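Local coordinates for protein cytochrome P450 (Novosphingobium aromaticivorans, PDB 3OFT) that belongs to the cytochrome P450 family of haem-thiolate proteins and holds an iron protoporphyrin IX within a largely helical fold, at residues Glu255-Leu260 / Glu361-Met366; Ala269-Leu274 / Glu354-Leu359. One frame throughout, in Å; residues are numbered along the deposited sequence.

Interaction 1. Residues Glu255-Leu260 / Glu361-Met366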
loop_
_atom_site.group_PDB
_atom_site.type_symbol
_atom_site.label_atom_id
_atom_site.label_comp_id
_atom_site.label_asym_id
_atom_site.label_seq_id
_atom_site.Cartn_x
_atom_site.Cartn_y
_atom_site.Cartn_z
ATOM N N GLU A 255 -3.653 -10.401 24.167
ATOM C CA GLU A 255 -4.359 -9.355 24.957
ATOM C C GLU A 255 -5.145 -8.377 24.076
ATOM O O GLU A 255 -6.200 -7.877 24.505
ATOM C CB GLU A 255 -3.410 -8.586 25.888
ATOM C CG GLU A 255 -2.425 -7.564 25.206
ATOM C CD GLU A 255 -1.137 -8.191 24.634
ATOM O OE1 GLU A 255 -1.101 -9.409 24.375
ATOM O OE2 GLU A 255 -0.139 -7.452 24.424
ATOM N N ASP A 256 -4.626 -8.071 22.874
ATOM C CA ASP A 256 -5.410 -7.212 21.946
ATOM C C ASP A 256 -6.560 -7.947 21.307
ATOM O O ASP A 256 -7.591 -7.343 21.045
ATOM C CB ASP A 256 -4.551 -6.481 20.905
ATOM C CG ASP A 256 -3.684 -5.367 21.548
ATOM O OD1 ASP A 256 -2.729 -4.883 20.895
ATOM O OD2 ASP A 256 -3.937 -5.003 22.736
ATOM N N GLN A 257 -6.433 -9.262 21.055
ATOM C CA GLN A 257 -7.615 -9.998 20.585
ATOM C C GLN A 257 -8.703 -9.906 21.627
ATOM O O GLN A 257 -9.900 -9.681 21.312
ATOM C CB GLN A 257 -7.312 -11.506 20.401
ATOM C CG GLN A 257 -6.464 -11.845 19.209
ATOM C CD GLN A 257 -6.194 -13.354 19.102
ATOM O OE1 GLN A 257 -5.043 -13.757 18.943
ATOM N NE2 GLN A 257 -7.239 -14.169 19.174
ATOM N N ARG A 258 -8.298 -10.110 22.889
ATOM C CA ARG A 258 -9.272 -10.087 23.974
ATOM C C ARG A 258 -9.878 -8.712 24.101
ATOM O O ARG A 258 -11.077 -8.577 24.217
ATOM C CB ARG A 258 -8.624 -10.471 25.310
ATOM C CG ARG A 258 -8.343 -11.954 25.446
ATOM C CD ARG A 258 -7.878 -12.232 26.869
ATOM N NE ARG A 258 -6.420 -12.203 26.985
ATOM C CZ ARG A 258 -5.649 -13.246 26.689
ATOM N NH1 ARG A 258 -6.203 -14.379 26.261
ATOM N NH2 ARG A 258 -4.333 -13.155 26.809
ATOM N N LEU A 259 -9.044 -7.688 24.089
ATOM C CA LEU A 259 -9.567 -6.302 24.130
ATOM C C LEU A 259 -10.624 -5.994 23.076
ATOM O O LEU A 259 -11.703 -5.444 23.381
ATOM C CB LEU A 259 -8.388 -5.305 24.014
ATOM C CG LEU A 259 -8.743 -3.818 23.951
ATOM C CD1 LEU A 259 -9.471 -3.351 25.232
ATOM C CD2 LEU A 259 -7.435 -3.015 23.702
ATOM N N LEU A 260 -10.331 -6.320 21.812
ATOM C CA LEU A 260 -11.231 -5.959 20.730
ATOM C C LEU A 260 -12.451 -6.865 20.580
ATOM O O LEU A 260 -13.433 -6.476 19.937
ATOM C CB LEU A 260 -10.478 -5.790 19.390
ATOM C CG LEU A 260 -9.315 -4.806 19.444
ATOM C CD1 LEU A 260 -8.486 -4.885 18.132
ATOM C CD2 LEU A 260 -9.812 -3.389 19.688
ATOM N N GLU A 361 -14.934 -8.889 11.310
ATOM C CA GLU A 361 -15.279 -10.253 10.928
ATOM C C GLU A 361 -14.364 -11.306 11.481
ATOM O O GLU A 361 -14.859 -12.379 11.885
ATOM C CB GLU A 361 -15.407 -10.386 9.415
ATOM C CG GLU A 361 -16.684 -9.757 8.877
ATOM C CD GLU A 361 -17.974 -10.338 9.497
ATOM O OE1 GLU A 361 -18.898 -9.547 9.779
ATOM O OE2 GLU A 361 -18.062 -11.569 9.687
ATOM N N TRP A 362 -13.055 -11.024 11.508
ATOM C CA TRP A 362 -12.061 -12.003 11.966
ATOM C C TRP A 362 -12.166 -12.236 13.456
ATOM O O TRP A 362 -12.242 -13.401 13.921
ATOM C CB TRP A 362 -10.623 -11.565 11.612
ATOM C CG TRP A 362 -9.556 -12.645 11.763
ATOM C CD1 TRP A 362 -8.643 -12.770 12.776
ATOM C CD2 TRP A 362 -9.294 -13.718 10.859
ATOM N NE1 TRP A 362 -7.832 -13.874 12.559
ATOM C CE2 TRP A 362 -8.216 -14.466 11.385
ATOM C CE3 TRP A 362 -9.891 -14.138 9.667
ATOM C CZ2 TRP A 362 -7.716 -15.622 10.760
ATOM C CZ3 TRP A 362 -9.375 -15.266 9.030
ATOM C CH2 TRP A 362 -8.293 -15.993 9.585
ATOM N N LEU A 363 -12.171 -11.138 14.209
ATOM C CA LEU A 363 -12.377 -11.205 15.650
ATOM C C LEU A 363 -13.749 -11.723 16.044
ATOM O O LEU A 363 -13.851 -12.497 16.983
ATOM C CB LEU A 363 -12.125 -9.838 16.288
ATOM C CG LEU A 363 -10.661 -9.398 16.217
ATOM C CD1 LEU A 363 -10.513 -7.918 16.597
ATOM C CD2 LEU A 363 -9.803 -10.224 17.120
ATOM N N GLY A 364 -14.797 -11.264 15.362
ATOM C CA GLY A 364 -16.155 -11.680 15.661
ATOM C C GLY A 364 -16.417 -13.136 15.305
ATOM O O GLY A 364 -17.121 -13.841 16.036
ATOM N N GLY A 365 -15.838 -13.609 14.212
ATOM C CA GLY A 365 -16.120 -14.960 13.721
ATOM C C GLY A 365 -15.142 -16.048 14.137
ATOM O O GLY A 365 -15.497 -17.230 14.190
ATOM N N MET A 366 -13.918 -15.665 14.461
ATOM C CA MET A 366 -12.867 -16.639 14.781
ATOM C C MET A 366 -12.714 -16.818 16.287
ATOM O O MET A 366 -12.892 -15.849 17.069
ATOM C CB MET A 366 -11.511 -16.219 14.168
ATOM C CG MET A 366 -11.527 -16.155 12.632
ATOM S SD MET A 366 -11.603 -17.802 11.844
ATOM C CE MET A 366 -9.984 -18.365 12.341
#

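Interaction 2. Residues Ala269-Leu274 / Glu354-Leu359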
loop_
_atom_site.group_PDB
_atom_site.type_symbol
_atom_site.label_atom_id
_atom_site.label_comp_id
_atom_site.label_asym_id
_atom_site.label_seq_id
_atom_site.Cartn_x
_atom_site.Cartn_y
_atom_site.Cartn_z
ATOM N N ALA A 269 -10.657 2.743 16.313
ATOM C CA ALA A 269 -9.467 3.340 16.856
ATOM C C ALA A 269 -8.270 2.387 16.744
ATOM O O ALA A 269 -7.154 2.850 16.470
ATOM C CB ALA A 269 -9.662 3.826 18.294
ATOM N N ALA A 270 -8.512 1.076 16.888
ATOM C CA ALA A 270 -7.419 0.095 16.774
ATOM C C ALA A 270 -6.953 0.036 15.300
ATOM O O ALA A 270 -5.758 -0.074 15.045
ATOM C CB ALA A 270 -7.848 -1.299 17.286
ATOM N N ALA A 271 -7.882 0.178 14.351
ATOM C CA ALA A 271 -7.515 0.141 12.932
ATOM C C ALA A 271 -6.605 1.296 12.611
ATOM O O ALA A 271 -5.602 1.092 11.958
ATOM C CB ALA A 271 -8.721 0.125 12.009
ATOM N N ASP A 272 -6.903 2.490 13.126
ATOM C CA ASP A 272 -6.033 3.644 12.906
ATOM C C ASP A 272 -4.640 3.496 13.519
ATOM O O ASP A 272 -3.649 3.871 12.892
ATOM C CB ASP A 272 -6.688 4.932 13.421
ATOM C CG ASP A 272 -7.860 5.392 12.571
ATOM O OD1 ASP A 272 -8.002 5.021 11.388
ATOM O OD2 ASP A 272 -8.661 6.160 13.101
ATOM N N GLU A 273 -4.570 3.001 14.758
ATOM C CA GLU A 273 -3.324 2.795 15.477
ATOM C C GLU A 273 -2.502 1.673 14.823
ATOM O O GLU A 273 -1.303 1.810 14.664
ATOM C CB GLU A 273 -3.583 2.546 17.002
ATOM C CG GLU A 273 -2.332 2.417 17.857
ATOM C CD GLU A 273 -1.448 3.691 17.928
ATOM O OE1 GLU A 273 -1.697 4.698 17.221
ATOM O OE2 GLU A 273 -0.476 3.651 18.688
ATOM N N LEU A 274 -3.134 0.586 14.401
ATOM C CA LEU A 274 -2.373 -0.490 13.716
ATOM C C LEU A 274 -1.824 -0.038 12.346
ATOM O O LEU A 274 -0.706 -0.408 11.959
ATOM C CB LEU A 274 -3.251 -1.734 13.537
ATOM C CG LEU A 274 -3.595 -2.344 14.905
ATOM C CD1 LEU A 274 -4.624 -3.476 14.819
ATOM C CD2 LEU A 274 -2.334 -2.792 15.632
ATOM N N GLU A 354 -11.673 -1.251 4.958
ATOM C CA GLU A 354 -11.300 -2.657 4.770
ATOM C C GLU A 354 -10.641 -3.247 6.032
ATOM O O GLU A 354 -10.940 -4.391 6.412
ATOM C CB GLU A 354 -10.341 -2.795 3.601
ATOM C CG GLU A 354 -10.991 -2.450 2.256
ATOM C CD GLU A 354 -9.959 -2.459 1.096
ATOM O OE1 GLU A 354 -10.069 -3.265 0.188
ATOM O OE2 GLU A 354 -9.014 -1.646 1.096
ATOM N N VAL A 355 -9.754 -2.482 6.667
ATOM C CA VAL A 355 -9.088 -2.976 7.894
ATOM C C VAL A 355 -10.123 -3.138 9.023
ATOM O O VAL A 355 -10.113 -4.159 9.747
ATOM C CB VAL A 355 -7.925 -2.069 8.349
ATOM C CG1 VAL A 355 -7.420 -2.470 9.800
ATOM C CG2 VAL A 355 -6.779 -2.145 7.318
ATOM N N ILE A 356 -10.983 -2.139 9.184
ATOM C CA ILE A 356 -12.095 -2.238 10.190
ATOM C C ILE A 356 -13.004 -3.446 9.929
ATOM O O ILE A 356 -13.336 -4.213 10.829
ATOM C CB ILE A 356 -12.929 -0.929 10.211
ATOM C CG1 ILE A 356 -12.097 0.189 10.867
ATOM C CG2 ILE A 356 -14.310 -1.159 10.894
ATOM C CD1 ILE A 356 -12.668 1.645 10.658
ATOM N N VAL A 357 -13.393 -3.649 8.686
ATOM C CA VAL A 357 -14.276 -4.765 8.379
ATOM C C VAL A 357 -13.589 -6.133 8.618
ATOM O O VAL A 357 -14.217 -7.118 9.086
ATOM C CB VAL A 357 -14.811 -4.492 6.949
ATOM C CG1 VAL A 357 -14.529 -5.582 5.914
ATOM C CG2 VAL A 357 -16.209 -3.887 7.025
ATOM N N PHE A 358 -12.294 -6.171 8.304
ATOM C CA PHE A 358 -11.474 -7.337 8.605
ATOM C C PHE A 358 -11.449 -7.651 10.098
ATOM O O PHE A 358 -11.695 -8.796 10.512
ATOM C CB PHE A 358 -10.036 -7.176 8.067
ATOM C CG PHE A 358 -9.123 -8.226 8.595
ATOM C CD1 PHE A 358 -9.282 -9.549 8.191
ATOM C CD2 PHE A 358 -8.179 -7.929 9.566
ATOM C CE1 PHE A 358 -8.525 -10.538 8.726
ATOM C CE2 PHE A 358 -7.401 -8.924 10.115
ATOM C CZ PHE A 358 -7.569 -10.235 9.694
ATOM N N LEU A 359 -11.194 -6.630 10.912
ATOM C CA LEU A 359 -11.173 -6.802 12.353
ATOM C C LEU A 359 -12.546 -7.255 12.835
ATOM O O LEU A 359 -12.646 -8.146 13.659
ATOM C CB LEU A 359 -10.766 -5.499 13.056
ATOM C CG LEU A 359 -9.298 -5.079 12.846
ATOM C CD1 LEU A 359 -9.015 -3.636 13.267
ATOM C CD2 LEU A 359 -8.395 -6.043 13.609
#

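Interaction 1. Residues Glu255-Leu260 / Glu361-Met366
Q257 and L363 mark the nearest approach of the two backbones, their CA atoms 7.0 Å apart, and no hydrogen bond joins the two helical segments. L363 carries the contact, reaching across with both of its methyls. Its CG lies anti to its own carbonyl carbon (chi1 -67°), which sends the fork at the end of the side chain to two partners one helical turn apart. L363 CD1 meets L260 CB at 3.5 Å and lies 4.0 Å from L260 CD1, and the two side chains cross at a slant. L363 CD2 comes to 4.1 Å from Q257 CA and 4.3 Å from Q257 CG, resting on the backbone and the aliphatic root of the glutamine. A leucine suits this place because its branched end can touch both residues at once, while Q257 offers methylene carbon at its base and a polar group farther out.

In the P450 fold these are helix J, 254-262, and the end of helix L, 348-365. L260 also packs against I267 and A270 of helix 267-277, so its isobutyl group lies where three helices come together. A weak hydrogen bond from R261 to L363 O adds a polar link near the end of helix L. Next to L363, W362 turns into a different cluster: M366 CG sits 3.7 Å above the centre of its indole, while F136, F140 and F369 meet it edge-to-face. On the other helix, D256 OD1 is hydrogen-bonded to H249 of helix 221-252.

Interaction 2. Residues Ala269-Leu274 / Glu354-Leu359
A271 presses its methyl against three side chains of helix 348-365. A271 CB lies 3.6 Å from V355 CG1, 3.6 Å from I356 CG1 and 4.0 Å from L359 CD1, partners spread over one turn of that helix. The backbones come close here, with A271 CA 5.8 Å from I356 CA, and the axes of segments 269-274 and 354-359 pass 9.2 Å apart, with 121° between their N-to-C directions. Alanine fits because a single methyl points straight at the neighbouring helix and lets the two main chains approach.

The facing residues supply the bulk. V355 holds CG1 anti to its backbone N (chi1 169°), which brings that methyl up to A271. I356 does not face the other helix squarely from its CB, but its CG1 bends nearer to touch the alanine, and the side chain goes on to meet I267 and P268. L359 comes in from the third position and also packs on V246 and L250 of helix 221-252.

Farther out, D272 OD1 forms a salt bridge with R352, one turn before V355 on helix 348-365, so a charged tie between the two helices runs beside the apolar contact. E273 and R276 form the ExxR motif of P450 helix K; E273 OE2 bridges to R276 within the helix, and ties helix 267-277 to R328 by a second salt bridge and to R325 N by a hydrogen bond. On helix L, E354 touches the haem and belongs to its pocket.

Since only carbon meets carbon around A271, the fit there probably rests on close packing and on the exclusion of water, while the charged link between these two helices comes from D272 and R352, outside the alanine contact.

In the fold
Both interactions use helix 348-365, which is met near its end by helix 254-262 in interaction 1 and farther back by helix 267-277 in interaction 2. Those two partner helices follow each other in the chain, and L260 CD1 packs 3.7 Å from A270 CB, so the two contacts adjoin; I267, on which L260, I356 and L359 all pack, is common to both. The touching residues are buried in both, but interaction 2 lies deeper, about 15 Å between its centre and that of the chain against 24 Å, and beside the haem. There a small alanine permits close helices; in the outer interaction 1 a long leucine spans a wider gap to a leucine and a glutamine.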